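Local structure of endoglucanase (Uncultured bacterium, 3X17) at residues I270-A276 with A307-L311; A370-V374 with A441-L445. The protein probably cleaves internal beta-1,4-glucosidic bonds of cellulose, as a glycoside hydrolase family 9 endoglucanase with an N-terminal Ig-like domain. All blocks are in the same frame, centred on the assembly; numbering follows the deposited sequence.

Overall arrangement
Both contacts belong to the (alpha/alpha)6 barrel of the family 9 hydrolase, but they share no element: their centres are 23 Å apart and their nearest atoms about 12 Å. Interaction 1 joins the end of strand 265-271 and the start of helix 272-288 to helix 294-312, and is almost wholly buried although it lies about 24 Å from the chain centre. Interaction 2 sets the loop between helices 354-366 and 381-390 against helix 435-452; it is nearer the centre, about 11 Å, yet only partly buried. The chemistry follows. Neither contact has a direct hydrogen bond across it, but the helix pair relies on aliphatic and aromatic packing, whereas the irregular loop also has two waters that link it to the helix.

Interaction 1 of 2, residues I270-A276 with A307-L311; sequences ITTQDTA and AWRFL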
loop_
_atom_site.group_PDB
_atom_site.type_symbol
_atom_site.label_atom_id
_atom_site.label_comp_id
_atom_site.label_asym_id
_atom_site.label_seq_id
_atom_site.Cartn_x
_atom_site.Cartn_y
_atom_site.Cartn_z
ATOM N N ILE A 270 9.019 -7.998 22.552
ATOM C CA ILE A 270 8.573 -6.635 22.318
ATOM C C ILE A 270 9.655 -5.776 21.652
ATOM O O ILE A 270 10.858 -6.036 21.776
ATOM C CB ILE A 270 8.105 -5.941 23.593
ATOM C CG1 ILE A 270 9.252 -5.821 24.601
ATOM C CG2 ILE A 270 6.908 -6.678 24.210
ATOM C CD1 ILE A 270 9.794 -4.395 24.809
ATOM N N THR A 271 9.197 -4.640 21.128
ATOM C CA THR A 271 10.037 -3.662 20.489
ATOM C C THR A 271 9.377 -2.308 20.784
ATOM O O THR A 271 8.146 -2.230 20.905
ATOM C CB THR A 271 9.991 -3.957 18.996
ATOM O OG1 THR A 271 11.194 -4.615 18.570
ATOM C CG2 THR A 271 9.671 -2.772 18.208
ATOM N N THR A 272 10.185 -1.267 20.988
ATOM C CA THR A 272 9.652 0.081 21.188
ATOM C C THR A 272 9.064 0.698 19.919
ATOM O O THR A 272 8.063 1.384 20.011
ATOM C CB THR A 272 10.696 1.042 21.801
ATOM O OG1 THR A 272 11.924 0.937 21.065
ATOM C CG2 THR A 272 10.957 0.664 23.252
ATOM N N GLN A 273 9.659 0.458 18.743
ATOM C CA GLN A 273 9.018 0.907 17.486
ATOM C C GLN A 273 7.613 0.336 17.287
ATOM O O GLN A 273 6.705 1.044 16.866
ATOM C CB GLN A 273 9.904 0.686 16.235
ATOM C CG GLN A 273 10.284 -0.761 15.934
ATOM C CD GLN A 273 9.389 -1.417 14.886
ATOM O OE1 GLN A 273 8.373 -0.841 14.461
ATOM N NE2 GLN A 273 9.733 -2.649 14.496
ATOM N N ASP A 274 7.440 -0.949 17.577
ATOM C CA ASP A 274 6.131 -1.566 17.486
ATOM C C ASP A 274 5.198 -0.944 18.510
ATOM O O ASP A 274 4.010 -0.739 18.230
ATOM C CB ASP A 274 6.196 -3.093 17.672
ATOM C CG ASP A 274 6.813 -3.810 16.469
ATOM O OD1 ASP A 274 6.324 -3.598 15.336
ATOM O OD2 ASP A 274 7.758 -4.626 16.667
ATOM N N THR A 275 5.709 -0.707 19.717
ATOM C CA THR A 275 4.887 -0.157 20.773
ATOM C C THR A 275 4.360 1.245 20.352
ATOM O O THR A 275 3.158 1.555 20.461
ATOM C CB THR A 275 5.700 -0.102 22.097
ATOM O OG1 THR A 275 6.105 -1.431 22.474
ATOM C CG2 THR A 275 4.890 0.505 23.208
ATOM N N ALA A 276 5.244 2.034 19.751
ATOM C CA ALA A 276 4.905 3.404 19.320
ATOM C C ALA A 276 3.997 3.394 18.065
ATOM O O ALA A 276 2.996 4.105 18.018
ATOM C CB ALA A 276 6.209 4.193 19.037
ATOM N N ALA A 307 0.650 2.198 26.246
ATOM C CA ALA A 307 1.827 2.112 25.407
ATOM C C ALA A 307 2.747 3.334 25.512
ATOM O O ALA A 307 3.962 3.200 25.556
ATOM C CB ALA A 307 1.416 1.894 23.966
ATOM N N TRP A 308 2.181 4.532 25.495
ATOM C CA TRP A 308 3.010 5.703 25.684
ATOM C C TRP A 308 3.637 5.746 27.089
ATOM O O TRP A 308 4.739 6.248 27.248
ATOM C CB TRP A 308 2.245 6.999 25.426
ATOM C CG TRP A 308 3.164 8.190 25.487
ATOM C CD1 TRP A 308 3.399 8.995 26.560
ATOM C CD2 TRP A 308 4.057 8.619 24.457
ATOM N NE1 TRP A 308 4.336 9.934 26.245
ATOM C CE2 TRP A 308 4.774 9.717 24.964
ATOM C CE3 TRP A 308 4.268 8.221 23.124
ATOM C CZ2 TRP A 308 5.700 10.429 24.192
ATOM C CZ3 TRP A 308 5.202 8.920 22.358
ATOM C CH2 TRP A 308 5.927 9.991 22.906
ATOM N N ARG A 309 2.935 5.248 28.107
ATOM C CA ARG A 309 3.519 5.199 29.455
ATOM C C ARG A 309 4.764 4.310 29.451
ATOM O O ARG A 309 5.836 4.691 29.941
ATOM C CB ARG A 309 2.512 4.650 30.458
ATOM C CG ARG A 309 1.759 5.716 31.220
ATOM C CD ARG A 309 0.520 5.138 31.898
ATOM N NE ARG A 309 -0.642 5.881 31.424
ATOM C CZ ARG A 309 -1.800 5.347 31.060
ATOM N NH1 ARG A 309 -2.036 4.057 31.235
ATOM N NH2 ARG A 309 -2.763 6.141 30.611
ATOM N N PHE A 310 4.642 3.159 28.802
ATOM C CA PHE A 310 5.807 2.315 28.583
ATOM C C PHE A 310 6.944 3.044 27.866
ATOM O O PHE A 310 8.084 2.970 28.304
ATOM C CB PHE A 310 5.455 1.031 27.838
ATOM C CG PHE A 310 6.612 0.093 27.707
ATOM C CD1 PHE A 310 6.916 -0.805 28.735
ATOM C CD2 PHE A 310 7.445 0.154 26.599
ATOM C CE1 PHE A 310 8.029 -1.629 28.646
ATOM C CE2 PHE A 310 8.535 -0.700 26.484
ATOM C CZ PHE A 310 8.843 -1.578 27.526
ATOM N N LEU A 311 6.653 3.672 26.725
ATOM C CA LEU A 311 7.698 4.397 25.983
ATOM C C LEU A 311 8.384 5.518 26.776
ATOM O O LEU A 311 9.563 5.768 26.593
ATOM C CB LEU A 311 7.163 4.974 24.669
ATOM C CG LEU A 311 6.709 3.953 23.633
ATOM C CD1 LEU A 311 5.734 4.622 22.682
ATOM C CD2 LEU A 311 7.953 3.399 22.901
#
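Leu311 lays its branched end over the first turn of helix 272-288: CD2 lies 3.8 Å from Thr272 CB, CD1 is 3.7 Å from Ala276 CB, and CG is 3.9 Å from Thr275 CG2. Small Ala276 lets the leucine come close, while Thr275 turns its methyl across the interface, where CG2 also meets Ala307 CB at 3.8 Å. The hydroxyl of Thr275 is engaged on its own side: OG1 donates back to Thr271 O, at the N-cap position, at 2.7 Å and also hydrogen-bonds Val243 N, so a polar residue can present an apolar face here. The two helices are consecutive in the (alpha/alpha)6 barrel and form a helical hairpin; segments 272-276 and 307-311 run roughly antiparallel (145°), their axes 9.6 Å apart at closest approach. Phe310 widens the patch to the end of the preceding strand: its CZ touches Ile270 CD1 at 4.0 Å, and Thr272 CG2 approaches the ring edge, 4.3 Å from Phe310 CE2. The hydroxyl of Thr272 faces other partners, hydrogen-bonding Asp336 and the backbone of Ile317.

Interaction 2 of 2, residues A370-V374 with A441-L445; sequences AYAPV and AKGML
An extended run of loop, residues 371-374, passes beside one turn of alpha-helix, 441-445. Its backbone is near-fully extended at Ala372 (phi/psi -151/160) and polyproline-like at Pro373 (-58/142), the residue that comes closest, with its CA 5.4 Å from Ala441 CA. The main bump is the Pro373 ring. It fills a hollow lined by Ala441, Lys442 and Leu445: its CB is 3.9 Å from Ala441 CB, and its CG is 3.7 Å from both Lys442 CG and Leu445 CD1. Alanine makes the hollow deep enough, and the rigid proline, with no NH to satisfy, suits an apolar seat. Leu445 (m, t) is the answering bump, wedged between Pro373 and Tyr371: CD1 reaches Pro373 CA at 3.5 Å, and CD2 lies 3.6 Å from Tyr371 OH. CA-to-CB of Tyr371 points sideways, and chi1 t brings ring and hydroxyl up to Leu445. Farther along, Val374 (t) sets CG2 4.1 Å from SD of Met444 (t, t, m), and Val374 O lies 3.8 Å from Ala441 CB.

Two waters span remaining gaps. Tyr371 OH donates to one (2.8 Å from OH to water O), which donates to Leu445 O (2.6 Å); between the backbones, Val374 N donates to the other (2.9 Å from N), which donates to Ala441 O (2.7 Å). This is a connecting loop of the (alpha/alpha)6 barrel packed on a barrel helix. Lys442 runs out extended to Pro425 O. Helix 381-390 touches Tyr371, Val374 and Leu445, while Met444 packs against helices 184-200 and 543-558.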
loop_
_atom_site.group_PDB
_atom_site.type_symbol
_atom_site.label_atom_id
_atom_site.label_comp_id
_atom_site.label_asym_id
_atom_site.label_seq_id
_atom_site.Cartn_x
_atom_site.Cartn_y
_atom_site.Cartn_z
ATOM N N ALA A 370 13.036 12.506 9.482
ATOM C CA ALA A 370 13.052 12.760 8.036
ATOM C C ALA A 370 11.645 12.592 7.444
ATOM O O ALA A 370 10.846 11.773 7.937
ATOM C CB ALA A 370 14.059 11.831 7.314
ATOM N N TYR A 371 11.329 13.433 6.454
ATOM C CA TYR A 371 10.066 13.364 5.743
ATOM C C TYR A 371 10.206 12.408 4.562
ATOM O O TYR A 371 11.011 12.623 3.653
ATOM C CB TYR A 371 9.614 14.755 5.237
ATOM C CG TYR A 371 8.174 14.765 4.737
ATOM C CD1 TYR A 371 7.117 14.781 5.620
ATOM C CD2 TYR A 371 7.886 14.663 3.381
ATOM C CE1 TYR A 371 5.806 14.779 5.176
ATOM C CE2 TYR A 371 6.598 14.603 2.933
ATOM C CZ TYR A 371 5.555 14.718 3.831
ATOM O OH TYR A 371 4.258 14.689 3.377
ATOM N N ALA A 372 9.445 11.330 4.580
ATOM C CA ALA A 372 9.657 10.296 3.568
ATOM C C ALA A 372 8.336 9.597 3.321
ATOM O O ALA A 372 7.399 9.766 4.109
ATOM C CB ALA A 372 10.730 9.319 4.031
ATOM N N PRO A 373 8.209 8.909 2.173
ATOM C CA PRO A 373 6.932 8.244 1.869
ATOM C C PRO A 373 6.656 7.270 3.028
ATOM O O PRO A 373 7.597 6.761 3.632
ATOM C CB PRO A 373 7.237 7.459 0.588
ATOM C CG PRO A 373 8.431 8.168 -0.041
ATOM C CD PRO A 373 9.180 8.850 1.060
ATOM N N VAL A 374 5.403 7.140 3.426
ATOM C CA VAL A 374 5.037 6.290 4.564
ATOM C C VAL A 374 5.480 4.861 4.322
ATOM O O VAL A 374 5.252 4.302 3.227
ATOM C CB VAL A 374 3.514 6.333 4.778
ATOM C CG1 VAL A 374 3.064 5.208 5.715
ATOM C CG2 VAL A 374 3.119 7.728 5.291
ATOM N N ALA A 441 2.947 5.086 -2.389
ATOM C CA ALA A 441 3.207 5.878 -1.186
ATOM C C ALA A 441 3.701 7.278 -1.572
ATOM O O ALA A 441 3.429 8.238 -0.858
ATOM C CB ALA A 441 4.249 5.187 -0.298
ATOM N N LYS A 442 4.490 7.371 -2.641
ATOM C CA LYS A 442 4.876 8.672 -3.193
ATOM C C LYS A 442 3.700 9.408 -3.833
ATOM O O LYS A 442 3.624 10.635 -3.768
ATOM C CB LYS A 442 6.021 8.543 -4.204
ATOM C CG LYS A 442 7.366 8.236 -3.581
ATOM C CD LYS A 442 8.434 7.936 -4.680
ATOM C CE LYS A 442 9.856 7.966 -4.064
ATOM N NZ LYS A 442 10.939 7.760 -5.098
ATOM N N GLY A 443 2.781 8.650 -4.429
ATOM C CA GLY A 443 1.488 9.171 -4.820
ATOM C C GLY A 443 0.774 9.821 -3.652
ATOM O O GLY A 443 0.210 10.918 -3.769
ATOM N N MET A 444 0.812 9.135 -2.517
ATOM C CA MET A 444 0.248 9.651 -1.271
ATOM C C MET A 444 0.897 10.977 -0.834
ATOM O O MET A 444 0.195 11.866 -0.433
ATOM C CB MET A 444 0.339 8.604 -0.145
ATOM C CG MET A 444 -0.404 9.002 1.143
ATOM S SD MET A 444 0.065 7.943 2.538
ATOM C CE MET A 444 -0.553 6.355 2.000
ATOM N N LEU A 445 2.214 11.126 -0.936
ATOM C CA LEU A 445 2.818 12.420 -0.588
ATOM C C LEU A 445 2.392 13.553 -1.524
ATOM O O LEU A 445 2.157 14.680 -1.063
ATOM C CB LEU A 445 4.347 12.368 -0.475
ATOM C CG LEU A 445 4.965 11.280 0.413
ATOM C CD1 LEU A 445 6.474 11.317 0.275
ATOM C CD2 LEU A 445 4.522 11.391 1.869
HETATM O O HOH W 1 4.005 15.355 0.632
HETATM O O HOH W 2 3.232 8.181 1.800
#